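Local coordinates for protein 3' terminal uridylyl transferase (Trypanosoma brucei, PDB 5HZD) that adds uridines from UTP to the 3' ends of guide, ribosomal and some messenger RNAs and takes part in mitochondrial RNA editing, at residues N145-R148 with S149-L153; P206-R209 with E210-L213; W232-T236 with S237-S241; A272-E275 with C276-E279. All coordinates share one frame; numbering follows the deposited sequence.

Contact 1 of 4, residues N145-R148 with S149-L153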
ATOM      1  N   ASN A 145      10.627 -21.204   2.313  1.00 14.86           N
ATOM      2  CA  ASN A 145      10.692 -21.890   3.603  1.00 14.71           C
ATOM      3  C   ASN A 145      10.281 -20.974   4.732  1.00 14.32           C
ATOM      4  O   ASN A 145       9.640 -21.412   5.695  1.00 14.48           O
ATOM      5  CB  ASN A 145      12.100 -22.468   3.837  1.00 15.20           C
ATOM      6  CG  ASN A 145      12.453 -23.475   2.803  1.00 15.67           C
ATOM      7  OD1 ASN A 145      11.607 -24.276   2.418  1.00 26.16           O
ATOM      8  ND2 ASN A 145      13.685 -23.439   2.333  1.00 23.44           N
ATOM      9  N   ALA A 146      10.621 -19.691   4.616  1.00 14.00           N
ATOM     10  CA  ALA A 146      10.211 -18.689   5.588  1.00 13.65           C
ATOM     11  C   ALA A 146       8.679 -18.616   5.637  1.00 13.36           C
ATOM     12  O   ALA A 146       8.066 -18.578   6.710  1.00 13.29           O
ATOM     13  CB  ALA A 146      10.809 -17.328   5.215  1.00 13.41           C
ATOM     14  N   VAL A 147       8.051 -18.609   4.463  1.00 13.25           N
ATOM     15  CA  VAL A 147       6.588 -18.586   4.414  1.00 13.06           C
ATOM     16  C   VAL A 147       5.989 -19.789   5.130  1.00 13.34           C
ATOM     17  O   VAL A 147       5.053 -19.622   5.931  1.00 13.39           O
ATOM     18  CB  VAL A 147       6.078 -18.574   2.944  1.00 13.02           C
ATOM     19  CG1 VAL A 147       4.603 -19.037   2.864  1.00 13.30           C
ATOM     20  CG2 VAL A 147       6.271 -17.196   2.332  1.00 13.55           C
ATOM     21  N   ARG A 148       6.533 -20.986   4.886  1.00 13.76           N
ATOM     22  CA  ARG A 148       5.992 -22.204   5.524  1.00 14.09           C
ATOM     23  C   ARG A 148       6.260 -22.169   7.035  1.00 14.68           C
ATOM     24  O   ARG A 148       5.377 -22.503   7.812  1.00 15.73           O
ATOM     25  CB  ARG A 148       6.541 -23.477   4.862  1.00 15.46           C
ATOM     26  CG  ARG A 148       6.175 -23.502   3.362  1.00 27.18           C
ATOM     27  CD  ARG A 148       7.011 -24.439   2.514  1.00 37.63           C
ATOM     28  NE  ARG A 148       6.955 -25.804   3.003  1.00 38.80           N
ATOM     29  CZ  ARG A 148       8.029 -26.486   3.392  1.00 43.77           C
ATOM     30  NH1 ARG A 148       9.236 -25.912   3.334  1.00 37.95           N
ATOM     31  NH2 ARG A 148       7.901 -27.739   3.830  1.00 44.35           N
ATOM     32  N   SER A 149       7.451 -21.726   7.436  1.00 14.13           N
ATOM     33  CA  SER A 149       7.781 -21.674   8.873  1.00 14.23           C
ATOM     34  C   SER A 149       6.863 -20.753   9.638  1.00 13.90           C
ATOM     35  O   SER A 149       6.330 -21.133  10.704  1.00 14.14           O
ATOM     36  CB  SER A 149       9.234 -21.220   9.072  1.00 14.33           C
ATOM     37  OG  SER A 149      10.123 -22.202   8.570  1.00 16.60           O
ATOM     38  N   ILE A 150       6.656 -19.545   9.130  1.00 13.50           N
ATOM     39  CA  ILE A 150       5.830 -18.585   9.860  1.00 13.23           C
ATOM     40  C   ILE A 150       4.343 -18.960   9.806  1.00 13.20           C
ATOM     41  O   ILE A 150       3.608 -18.754  10.777  1.00 13.86           O
ATOM     42  CB  ILE A 150       6.121 -17.163   9.398  1.00 12.87           C
ATOM     43  CG1 ILE A 150       7.568 -16.827   9.821  1.00 16.52           C
ATOM     44  CG2 ILE A 150       5.145 -16.185  10.025  1.00 13.45           C
ATOM     45  CD1 ILE A 150       8.079 -15.606   9.155  1.00 24.87           C
ATOM     46  N   THR A 151       3.902 -19.539   8.684  1.00 13.24           N
ATOM     47  CA  THR A 151       2.533 -20.054   8.642  1.00 13.33           C
ATOM     48  C   THR A 151       2.267 -21.038   9.775  1.00 13.92           C
ATOM     49  O   THR A 151       1.248 -20.930  10.440  1.00 15.04           O
ATOM     50  CB  THR A 151       2.225 -20.680   7.298  1.00 13.69           C
ATOM     51  OG1 THR A 151       2.342 -19.643   6.320  1.00 14.01           O
ATOM     52  CG2 THR A 151       0.767 -21.189   7.263  1.00 17.51           C
ATOM     53  N   GLU A 152       3.209 -21.938  10.025  1.00 14.01           N
ATOM     54  CA  GLU A 152       3.015 -22.945  11.068  1.00 14.40           C
ATOM     55  C   GLU A 152       2.994 -22.318  12.454  1.00 15.34           C
ATOM     56  O   GLU A 152       2.195 -22.702  13.300  1.00 15.70           O
ATOM     57  CB  GLU A 152       4.118 -24.001  10.997  1.00 19.90           C
ATOM     58  CG  GLU A 152       4.062 -25.028  12.103  1.00 22.78           C
ATOM     59  CD  GLU A 152       2.892 -25.991  11.964  1.00 36.94           C
ATOM     60  OE1 GLU A 152       2.163 -25.934  10.941  1.00 39.05           O
ATOM     61  OE2 GLU A 152       2.691 -26.806  12.900  1.00 43.20           O
ATOM     62  N   LEU A 153       3.859 -21.345  12.689  1.00 14.13           N
ATOM     63  CA  LEU A 153       3.828 -20.646  13.981  1.00 14.12           C
ATOM     64  C   LEU A 153       2.497 -19.931  14.208  1.00 13.93           C
ATOM     65  O   LEU A 153       1.934 -19.951  15.329  1.00 16.09           O
ATOM     66  CB  LEU A 153       4.990 -19.642  14.106  1.00 13.96           C
ATOM     67  CG  LEU A 153       6.390 -20.250  14.195  1.00 14.26           C
ATOM     68  CD1 LEU A 153       7.464 -19.156  14.227  1.00 17.55           C
ATOM     69  CD2 LEU A 153       6.516 -21.182  15.416  1.00 16.52           C
TER
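Val-147 and Thr-151 lie side by side one turn apart on an alpha helix that packs against the five-stranded sheet of the palm, and their pairing illustrates how a threonine can turn its hydroxyl back onto its own helix. Followed from its root, the Thr-151 side chain first sets CB 3.3 Å from Val-147 O, with Arg-148 O a little farther off. At the branch, OG1 stands anti to the carbonyl carbon, chi1 -62°, which swings it toward the preceding turn, where it donates to Val-147 O over 2.7 Å. Beyond the helix the Thr-151 side chain touches Leu-164, Pro-166 and Ile-175 of the palm strands, and its hydroxyl, on this sheet-facing side, finds a partner within the helix.

Val-147 packs on the same sheet, its side chain about 10 Å from that of Asp-286, a residue probably important for catalysis. On the neighbouring flank, Ile-150 rests on Trp-100 and Phe-289, and its CG1 lies 3.6 Å from Ala-146 O. Val-147 O thus holds two donors, Thr-151 N at 3.0 Å and Thr-151 OG1, which reach it from opposite faces of its carbonyl plane.

Contact 2 of 4, residues P206-R209 with E210-L213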
ATOM      1  N   PRO A 206      -3.288 -34.485  32.718  1.00 25.57           N
ATOM      2  CA  PRO A 206      -3.349 -33.655  33.926  1.00 30.13           C
ATOM      3  C   PRO A 206      -1.946 -33.223  34.361  1.00 25.67           C
ATOM      4  O   PRO A 206      -1.008 -34.028  34.300  1.00 31.87           O
ATOM      5  CB  PRO A 206      -3.975 -34.598  34.957  1.00 34.41           C
ATOM      6  CG  PRO A 206      -3.648 -35.967  34.474  1.00 37.32           C
ATOM      7  CD  PRO A 206      -3.639 -35.886  32.976  1.00 31.21           C
ATOM      8  N   ALA A 207      -1.823 -31.966  34.787  1.00 24.85           N
ATOM      9  CA  ALA A 207      -0.561 -31.417  35.262  1.00 23.97           C
ATOM     10  C   ALA A 207      -0.419 -31.659  36.756  1.00 24.76           C
ATOM     11  O   ALA A 207      -1.372 -31.465  37.509  1.00 26.49           O
ATOM     12  CB  ALA A 207      -0.525 -29.907  34.986  1.00 23.36           C
ATOM     13  N   THR A 208       0.765 -32.063  37.191  1.00 25.06           N
ATOM     14  CA  THR A 208       1.065 -32.096  38.614  1.00 25.80           C
ATOM     15  C   THR A 208       1.206 -30.676  39.136  1.00 25.64           C
ATOM     16  O   THR A 208       1.225 -29.716  38.380  1.00 24.96           O
ATOM     17  CB  THR A 208       2.384 -32.826  38.892  1.00 26.17           C
ATOM     18  OG1 THR A 208       3.459 -32.110  38.267  1.00 25.64           O
ATOM     19  CG2 THR A 208       2.350 -34.266  38.336  1.00 26.37           C
ATOM     20  N   ARG A 209       1.310 -30.541  40.451  1.00 26.33           N
ATOM     21  CA  ARG A 209       1.514 -29.224  41.036  1.00 26.30           C
ATOM     22  C   ARG A 209       2.800 -28.577  40.513  1.00 25.84           C
ATOM     23  O   ARG A 209       2.822 -27.379  40.219  1.00 25.38           O
ATOM     24  CB  ARG A 209       1.516 -29.333  42.569  1.00 27.25           C
ATOM     25  CG  ARG A 209       2.127 -28.138  43.301  1.00 35.36           C
ATOM     26  CD  ARG A 209       1.249 -26.905  43.294  1.00 40.26           C
ATOM     27  NE  ARG A 209       1.807 -25.883  44.181  1.00 45.03           N
ATOM     28  CZ  ARG A 209       1.253 -24.694  44.397  1.00 46.88           C
ATOM     29  NH1 ARG A 209       0.121 -24.374  43.788  1.00 45.96           N
ATOM     30  NH2 ARG A 209       1.829 -23.827  45.222  1.00 47.67           N
ATOM     31  N   GLU A 210       3.855 -29.371  40.362  1.00 26.00           N
ATOM     32  CA  GLU A 210       5.114 -28.858  39.859  1.00 25.66           C
ATOM     33  C   GLU A 210       4.915 -28.406  38.419  1.00 24.73           C
ATOM     34  O   GLU A 210       5.414 -27.353  38.023  1.00 24.29           O
ATOM     35  CB  GLU A 210       6.217 -29.909  39.918  1.00 26.07           C
ATOM     36  CG  GLU A 210       7.525 -29.432  39.329  1.00 27.13           C
ATOM     37  CD  GLU A 210       8.641 -30.451  39.406  1.00 34.34           C
ATOM     38  OE1 GLU A 210       8.374 -31.678  39.340  1.00 36.13           O
ATOM     39  OE2 GLU A 210       9.806 -30.013  39.527  1.00 35.67           O
ATOM     40  N   ASP A 211       4.172 -29.194  37.642  1.00 24.48           N
ATOM     41  CA  ASP A 211       3.903 -28.833  36.234  1.00 23.64           C
ATOM     42  C   ASP A 211       3.154 -27.505  36.140  1.00 23.21           C
ATOM     43  O   ASP A 211       3.464 -26.663  35.274  1.00 22.57           O
ATOM     44  CB  ASP A 211       3.034 -29.880  35.536  1.00 23.57           C
ATOM     45  CG  ASP A 211       3.759 -31.164  35.233  1.00 23.90           C
ATOM     46  OD1 ASP A 211       4.932 -31.123  34.781  1.00 23.68           O
ATOM     47  OD2 ASP A 211       3.148 -32.238  35.456  1.00 24.28           O
ATOM     48  N   ARG A 212       2.148 -27.322  36.996  1.00 23.58           N
ATOM     49  CA  ARG A 212       1.356 -26.081  36.989  1.00 23.28           C
ATOM     50  C   ARG A 212       2.246 -24.873  37.261  1.00 23.16           C
ATOM     51  O   ARG A 212       2.104 -23.837  36.599  1.00 22.59           O
ATOM     52  CB  ARG A 212       0.195 -26.127  38.013  1.00 23.86           C
ATOM     53  CG  ARG A 212      -0.918 -27.138  37.671  1.00 24.05           C
ATOM     54  CD  ARG A 212      -2.204 -27.006  38.537  1.00 28.40           C
ATOM     55  NE  ARG A 212      -1.991 -27.225  39.957  1.00 31.33           N
ATOM     56  CZ  ARG A 212      -2.028 -28.418  40.567  1.00 34.31           C
ATOM     57  NH1 ARG A 212      -2.251 -29.535  39.870  1.00 31.38           N
ATOM     58  NH2 ARG A 212      -1.821 -28.500  41.882  1.00 41.22           N
ATOM     59  N   LEU A 213       3.161 -24.998  38.216  1.00 23.73           N
ATOM     60  CA  LEU A 213       4.069 -23.891  38.528  1.00 23.73           C
ATOM     61  C   LEU A 213       5.026 -23.603  37.383  1.00 23.10           C
ATOM     62  O   LEU A 213       5.378 -22.441  37.134  1.00 24.85           O
ATOM     63  CB  LEU A 213       4.843 -24.149  39.828  1.00 24.58           C
ATOM     64  CG  LEU A 213       3.991 -24.123  41.099  1.00 31.60           C
ATOM     65  CD1 LEU A 213       4.838 -24.569  42.279  1.00 37.07           C
ATOM     66  CD2 LEU A 213       3.438 -22.737  41.345  1.00 31.33           C
TER
HETATM   67  O   HOH W   1       5.995 -32.966  37.549  1.00 33.89           O
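Arg-212 folds its guanidinium back over the backbone at the start of its own helix, so that one face of the group covers Arg-209 CA, 3.5 Å from the plane and displaced toward the rim. The positive end of the helix dipole would probably disfavour a cation here. The bend at chi3, -62°, makes the fold-back possible and brings NH1 to 3.2 Å from Ala-207 O. Arg-209 crosses Arg-212 at about a right angle but heads elsewhere, and Leu-213 CD2 sits 4.2 Å above the plane of its guanidinium, over the centre. Arg-212 also packs on Trp-233 and Ser-237 of the neighbouring hairpin, as Ala-207 does on Trp-233.

The helix end itself is closed by reciprocal bonds. Asp-211 N donates to Thr-208 OG1 at 3.1 Å, while Thr-208 N donates in return to Asp-211 OD2 at 3.0 Å, using the anti lone pair of that oxygen. Ser-262 OG also bonds to OD2, which helps to fix the rotation of the buried carboxylate. Toward solvent, a water joins Thr-208 OG1 to Glu-210 OE1. Exchange of side-chain and backbone bonds between the N-cap residue, Thr-208, and the residue three further on is the definition of a capping box, here starting helix 209-223.

Contact 3 of 4, residues W232-T236 with S237-S241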
ATOM      1  N   TRP A 232      -5.594 -19.135  36.051  1.00 25.67           N
ATOM      2  CA  TRP A 232      -6.422 -20.122  36.746  1.00 27.69           C
ATOM      3  C   TRP A 232      -6.540 -21.479  36.032  1.00 29.08           C
ATOM      4  O   TRP A 232      -6.422 -21.563  34.811  1.00 29.24           O
ATOM      5  CB  TRP A 232      -7.798 -19.535  37.068  1.00 32.35           C
ATOM      6  CG  TRP A 232      -8.699 -19.224  35.889  1.00 32.58           C
ATOM      7  CD1 TRP A 232      -9.799 -19.939  35.508  1.00 33.80           C
ATOM      8  CD2 TRP A 232      -8.629 -18.090  34.992  1.00 29.10           C
ATOM      9  NE1 TRP A 232     -10.404 -19.341  34.429  1.00 29.79           N
ATOM     10  CE2 TRP A 232      -9.711 -18.205  34.090  1.00 29.91           C
ATOM     11  CE3 TRP A 232      -7.757 -16.993  34.864  1.00 28.00           C
ATOM     12  CZ2 TRP A 232      -9.937 -17.281  33.062  1.00 33.81           C
ATOM     13  CZ3 TRP A 232      -7.981 -16.072  33.831  1.00 32.28           C
ATOM     14  CH2 TRP A 232      -9.065 -16.225  32.944  1.00 31.87           C
ATOM     15  N   TRP A 233      -6.763 -22.537  36.802  1.00 27.58           N
ATOM     16  CA  TRP A 233      -6.808 -23.891  36.256  1.00 25.43           C
ATOM     17  C   TRP A 233      -8.183 -24.528  36.379  1.00 31.02           C
ATOM     18  O   TRP A 233      -8.938 -24.226  37.308  1.00 33.16           O
ATOM     19  CB  TRP A 233      -5.804 -24.782  36.985  1.00 25.51           C
ATOM     20  CG  TRP A 233      -4.386 -24.470  36.687  1.00 24.78           C
ATOM     21  CD1 TRP A 233      -3.619 -23.480  37.237  1.00 25.00           C
ATOM     22  CD2 TRP A 233      -3.548 -25.158  35.754  1.00 24.28           C
ATOM     23  NE1 TRP A 233      -2.356 -23.495  36.686  1.00 26.53           N
ATOM     24  CE2 TRP A 233      -2.285 -24.525  35.781  1.00 26.01           C
ATOM     25  CE3 TRP A 233      -3.749 -26.234  34.885  1.00 26.33           C
ATOM     26  CZ2 TRP A 233      -1.217 -24.951  34.985  1.00 24.29           C
ATOM     27  CZ3 TRP A 233      -2.688 -26.659  34.096  1.00 24.68           C
ATOM     28  CH2 TRP A 233      -1.442 -26.011  34.143  1.00 22.76           C
ATOM     29  N   ASN A 234      -8.507 -25.431  35.457  1.00 30.25           N
ATOM     30  CA  ASN A 234      -9.749 -26.185  35.597  1.00 30.95           C
ATOM     31  C   ASN A 234      -9.645 -27.335  36.599  1.00 34.60           C
ATOM     32  O   ASN A 234      -8.569 -27.614  37.145  1.00 36.94           O
ATOM     33  CB  ASN A 234     -10.314 -26.629  34.244  1.00 34.68           C
ATOM     34  CG  ASN A 234      -9.502 -27.736  33.598  1.00 32.71           C
ATOM     35  OD1 ASN A 234      -8.409 -28.063  34.047  1.00 29.40           O
ATOM     36  ND2 ASN A 234     -10.056 -28.337  32.554  1.00 30.41           N
ATOM     37  N   ARG A 235     -10.762 -28.010  36.839  1.00 34.50           N
ATOM     38  CA  ARG A 235     -10.862 -28.914  37.986  1.00 35.11           C
ATOM     39  C   ARG A 235      -9.957 -30.118  37.750  1.00 36.11           C
ATOM     40  O   ARG A 235      -9.441 -30.713  38.690  1.00 40.07           O
ATOM     41  CB  ARG A 235     -12.319 -29.379  38.221  1.00 38.61           C
ATOM     42  CG  ARG A 235     -13.427 -28.280  38.422  1.00 58.89           C
ATOM     43  CD  ARG A 235     -12.927 -26.818  38.346  1.00 58.00           C
ATOM     44  NE  ARG A 235     -13.585 -25.965  37.343  1.00 54.60           N
ATOM     45  CZ  ARG A 235     -13.732 -26.241  36.043  1.00 49.11           C
ATOM     46  NH1 ARG A 235     -13.302 -27.379  35.518  1.00 42.09           N
ATOM     47  NH2 ARG A 235     -14.339 -25.364  35.257  1.00 51.88           N
ATOM     48  N   THR A 236      -9.757 -30.456  36.476  1.00 35.68           N
ATOM     49  CA  THR A 236      -8.977 -31.632  36.093  1.00 30.52           C
ATOM     50  C   THR A 236      -7.492 -31.325  35.821  1.00 33.53           C
ATOM     51  O   THR A 236      -6.728 -32.228  35.445  1.00 32.69           O
ATOM     52  CB  THR A 236      -9.583 -32.315  34.853  1.00 33.38           C
ATOM     53  OG1 THR A 236     -10.026 -31.321  33.926  1.00 35.30           O
ATOM     54  CG2 THR A 236     -10.768 -33.175  35.250  1.00 38.67           C
ATOM     55  N   SER A 237      -7.098 -30.069  36.033  1.00 31.95           N
ATOM     56  CA  SER A 237      -5.710 -29.636  35.863  1.00 30.46           C
ATOM     57  C   SER A 237      -5.178 -29.890  34.464  1.00 27.53           C
ATOM     58  O   SER A 237      -3.982 -30.186  34.299  1.00 25.72           O
ATOM     59  CB  SER A 237      -4.792 -30.324  36.877  1.00 37.21           C
ATOM     60  OG  SER A 237      -5.064 -29.889  38.198  1.00 45.87           O
ATOM     61  N   ASP A 238      -6.040 -29.790  33.459  1.00 23.47           N
ATOM     62  CA  ASP A 238      -5.597 -29.982  32.073  1.00 23.98           C
ATOM     63  C   ASP A 238      -5.931 -28.816  31.167  1.00 24.46           C
ATOM     64  O   ASP A 238      -5.813 -28.893  29.942  1.00 24.63           O
ATOM     65  CB  ASP A 238      -6.082 -31.328  31.484  1.00 25.98           C
ATOM     66  CG  ASP A 238      -7.589 -31.526  31.610  1.00 35.18           C
ATOM     67  OD1 ASP A 238      -8.308 -30.555  31.948  1.00 35.53           O
ATOM     68  OD2 ASP A 238      -8.049 -32.661  31.357  1.00 38.60           O
ATOM     69  N   MET A 239      -6.317 -27.701  31.780  1.00 24.40           N
ATOM     70  CA  MET A 239      -6.466 -26.472  31.059  1.00 24.68           C
ATOM     71  C   MET A 239      -6.102 -25.329  31.981  1.00 25.84           C
ATOM     72  O   MET A 239      -6.578 -25.259  33.108  1.00 26.53           O
ATOM     73  CB  MET A 239      -7.896 -26.297  30.544  1.00 27.91           C
ATOM     74  CG  MET A 239      -8.082 -24.969  29.867  1.00 35.24           C
ATOM     75  SD  MET A 239      -9.787 -24.733  29.354  1.00 60.31           S
ATOM     76  CE  MET A 239     -10.623 -24.846  30.934  1.00 54.35           C
ATOM     77  N   MET A 240      -5.240 -24.445  31.508  1.00 20.77           N
ATOM     78  CA  MET A 240      -4.892 -23.245  32.260  1.00 22.47           C
ATOM     79  C   MET A 240      -5.293 -22.039  31.442  1.00 23.56           C
ATOM     80  O   MET A 240      -4.960 -21.918  30.270  1.00 19.94           O
ATOM     81  CB  MET A 240      -3.393 -23.156  32.560  1.00 20.71           C
ATOM     82  CG  MET A 240      -3.052 -22.020  33.560  1.00 22.94           C
ATOM     83  SD  MET A 240      -1.283 -21.694  33.725  1.00 24.49           S
ATOM     84  CE  MET A 240      -1.009 -20.566  32.349  1.00 22.58           C
ATOM     85  N   SER A 241      -6.007 -21.112  32.062  1.00 24.20           N
ATOM     86  CA  SER A 241      -6.341 -19.866  31.387  1.00 26.82           C
ATOM     87  C   SER A 241      -5.524 -18.739  31.999  1.00 24.84           C
ATOM     88  O   SER A 241      -5.135 -18.814  33.163  1.00 22.99           O
ATOM     89  CB  SER A 241      -7.823 -19.546  31.553  1.00 31.77           C
ATOM     90  OG  SER A 241      -8.633 -20.618  31.113  1.00 33.42           O
TER
HETATM   91  O   HOH W   2      -8.843 -22.743  33.011  1.00 30.75           O
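Trp-233 and Met-240 make the tight side of this hairpin, where the methionine is laid across one face of the indole. Met-240 CB stands 3.5 Å from the centroid of the six-membered ring, nearly on its normal, in a CH-pi contact. Its CG then passes 3.4 Å from Trp-233 CE2, and SD meets the five-membered ring obliquely, a Met-aromatic contact. This face of the sheet turns to helix 209-223, where Glu-216 takes a hydrogen bond from Trp-233 NE1 and Leu-215 touches the ring.

The opposite face is the wetter one. Trp-232 is exposed, though Ser-241 CB still sits close over its six-membered ring, 3.5 Å from the centroid, in a second CH-pi contact. A water beside the pair donates to Trp-232 O and also bonds to Ser-241 OG.

At the turn, polar bonds replace apolar contact. Asn-234 CG lies between its backbone N and carbonyl carbon, chi1 72°, which directs the amide across the loop. There OD1 accepts from Asp-238 N in its own carbonyl plane, and ND2 donates to Asp-238 OD1 at 2.9 Å. Thr-236 OG1 reaches the same OD1 at 2.7 Å from above the carboxylate plane, so two donors hold one oxygen. Together these features describe an antiparallel beta hairpin whose loop contains a type I turn, Asn-234 to Ser-237, stapled by side chains.

Contact 4 of 4, residues A272-E275 with C276-E279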
ATOM      1  N   ALA A 272      -8.662 -17.138  24.227  1.00 20.51           N
ATOM      2  CA  ALA A 272      -9.780 -17.705  24.974  1.00 22.82           C
ATOM      3  C   ALA A 272     -11.108 -17.633  24.214  1.00 26.72           C
ATOM      4  O   ALA A 272     -12.026 -18.390  24.502  1.00 30.69           O
ATOM      5  CB  ALA A 272      -9.904 -17.028  26.343  1.00 25.95           C
ATOM      6  N   HIS A 273     -11.194 -16.742  23.229  1.00 24.72           N
ATOM      7  CA  HIS A 273     -12.417 -16.574  22.443  1.00 27.99           C
ATOM      8  C   HIS A 273     -12.165 -16.672  20.948  1.00 29.24           C
ATOM      9  O   HIS A 273     -11.141 -16.202  20.454  1.00 30.48           O
ATOM     10  CB  HIS A 273     -13.038 -15.209  22.740  1.00 33.87           C
ATOM     11  CG  HIS A 273     -14.471 -15.089  22.323  1.00 34.63           C
ATOM     12  ND1 HIS A 273     -14.853 -14.538  21.120  1.00 33.60           N
ATOM     13  CD2 HIS A 273     -15.615 -15.439  22.958  1.00 36.91           C
ATOM     14  CE1 HIS A 273     -16.169 -14.568  21.022  1.00 34.43           C
ATOM     15  NE2 HIS A 273     -16.655 -15.106  22.126  1.00 36.17           N
ATOM     16  N   ASP A 274     -13.114 -17.259  20.224  1.00 26.86           N
ATOM     17  CA  ASP A 274     -12.950 -17.503  18.791  1.00 31.86           C
ATOM     18  C   ASP A 274     -13.047 -16.269  17.907  1.00 31.50           C
ATOM     19  O   ASP A 274     -12.514 -16.273  16.799  1.00 34.28           O
ATOM     20  CB  ASP A 274     -13.948 -18.556  18.298  1.00 39.38           C
ATOM     21  CG  ASP A 274     -13.570 -19.960  18.719  1.00 49.97           C
ATOM     22  OD1 ASP A 274     -12.389 -20.183  19.067  1.00 54.12           O
ATOM     23  OD2 ASP A 274     -14.450 -20.847  18.693  1.00 54.37           O
ATOM     24  N   GLU A 275     -13.731 -15.227  18.373  1.00 32.38           N
ATOM     25  CA  GLU A 275     -13.876 -14.005  17.573  1.00 36.10           C
ATOM     26  C   GLU A 275     -13.254 -12.769  18.224  1.00 34.50           C
ATOM     27  O   GLU A 275     -12.660 -11.929  17.539  1.00 38.34           O
ATOM     28  CB  GLU A 275     -15.349 -13.724  17.254  1.00 45.21           C
ATOM     29  CG  GLU A 275     -15.991 -14.727  16.311  1.00 51.30           C
ATOM     30  CD  GLU A 275     -17.206 -14.160  15.595  1.00 59.35           C
ATOM     31  OE1 GLU A 275     -17.608 -13.013  15.900  1.00 63.41           O
ATOM     32  OE2 GLU A 275     -17.761 -14.863  14.722  1.00 60.76           O
ATOM     33  N   CYS A 276     -13.397 -12.662  19.542  1.00 29.41           N
ATOM     34  CA  CYS A 276     -12.852 -11.537  20.292  0.54 27.30           C
ATOM     35  C   CYS A 276     -11.380 -11.784  20.641  1.00 25.31           C
ATOM     36  O   CYS A 276     -11.071 -12.447  21.635  1.00 26.96           O
ATOM     37  CB  CYS A 276     -13.664 -11.342  21.567  0.54 28.60           C
ATOM     38  SG  CYS A 276     -13.266  -9.845  22.454  0.54 27.72           S
ATOM     39  N   ARG A 277     -10.484 -11.227  19.832  1.00 20.86           N
ATOM     40  CA  ARG A 277      -9.075 -11.627  19.864  1.00 14.95           C
ATOM     41  C   ARG A 277      -8.158 -10.420  19.725  1.00 15.55           C
ATOM     42  O   ARG A 277      -8.617  -9.308  19.388  1.00 17.96           O
ATOM     43  CB  ARG A 277      -8.839 -12.607  18.701  1.00 16.46           C
ATOM     44  CG  ARG A 277      -9.529 -13.974  18.887  1.00 18.41           C
ATOM     45  CD  ARG A 277      -9.315 -14.889  17.684  1.00 19.09           C
ATOM     46  NE  ARG A 277      -9.395 -16.287  18.101  1.00 27.87           N
ATOM     47  CZ  ARG A 277      -8.990 -17.307  17.345  1.00 33.52           C
ATOM     48  NH1 ARG A 277      -8.520 -17.065  16.121  1.00 29.25           N
ATOM     49  NH2 ARG A 277      -9.070 -18.554  17.804  1.00 34.32           N
ATOM     50  N   PRO A 278      -6.854 -10.621  19.965  1.00 15.01           N
ATOM     51  CA  PRO A 278      -5.862  -9.570  19.709  1.00 14.64           C
ATOM     52  C   PRO A 278      -5.902  -9.005  18.268  1.00 13.63           C
ATOM     53  O   PRO A 278      -6.325  -9.703  17.322  1.00 14.59           O
ATOM     54  CB  PRO A 278      -4.532 -10.289  19.945  1.00 16.32           C
ATOM     55  CG  PRO A 278      -4.880 -11.327  21.001  1.00 15.63           C
ATOM     56  CD  PRO A 278      -6.250 -11.812  20.612  1.00 14.64           C
ATOM     57  N   GLU A 279      -5.466  -7.758  18.123  1.00 14.65           N
ATOM     58  CA  GLU A 279      -5.515  -7.010  16.844  1.00 14.79           C
ATOM     59  C   GLU A 279      -5.055  -7.787  15.603  1.00 15.63           C
ATOM     60  O   GLU A 279      -5.683  -7.711  14.532  1.00 16.53           O
ATOM     61  CB  GLU A 279      -4.737  -5.690  16.984  1.00 14.31           C
ATOM     62  CG  GLU A 279      -5.421  -4.617  17.867  1.00 13.26           C
ATOM     63  CD  GLU A 279      -5.185  -4.772  19.373  1.00 16.94           C
ATOM     64  OE1 GLU A 279      -4.535  -5.752  19.837  1.00 17.01           O
ATOM     65  OE2 GLU A 279      -5.655  -3.908  20.143  1.00 20.06           O
TER
HETATM   66  O   HOH W   3      -9.593 -14.240  23.166  1.00 22.19           O
HETATM   67  O   HOH W   4      -9.781 -19.420  20.122  1.00 38.88           O
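His-273 ND1 takes hydrogen bonds from two successive backbone amides, those of Glu-275 and Cys-276, and so holds the turn that follows it. The bond from Cys-276 N is 2.9 Å long and almost straight at 172°, its donor tilted modestly from the ring plane. Glu-275 N, at 3.0 Å, stands much farther out of that plane. The histidine reaches both because its CG lies opposite the backbone N, chi1 -163°, which lays the imidazole alongside the chain that comes after.

Arg-277 supplies the second half of the first shell. Its side chain runs extended to NE, which donates to His-273 O over 2.9 Å, on a lone pair in the carbonyl plane. Asp-274 O covers one face of the guanidinium, toward its rim. The Asp-274 carboxylate stays 3.9 Å away, from OD1 to Arg-277 NH2, a long ion pair with the two planes nearly perpendicular; a water bonded to both atoms fills in between.

Farther out, a second water ties His-273 N to Cys-276 O, and Gly-158 O receives Arg-277 NH1, which fixes the far end of the arginine. The result is a loop bend held by side-chain-to-backbone hydrogen bonds, on the connection that leads from strand 267-271 of the antiparallel sheet back to strand 285-288 of the palm.

In the fold
The four contacts follow one another along the chain, and their positions trace a domain inserted into the catalytic fold. Contact 1 belongs to helix 143-156 on the palm sheet. The chain then leaves that sheet after strand 174-177 to build the four-stranded antiparallel sheet. Contact 3 is on the edge hairpin of that sheet and contact 2 at the start of the helix beside it, their centres about 10 Å apart. They touch directly: Ala-207 N probably bonds to Ser-237 O, so the start of helix 209-223 is fastened to the hairpin 228-244. Contact 4, its centre about 20 Å from that of contact 3 and 22 Å from that of contact 1, lies on the return path to strand 285-288, which bears Asp-286.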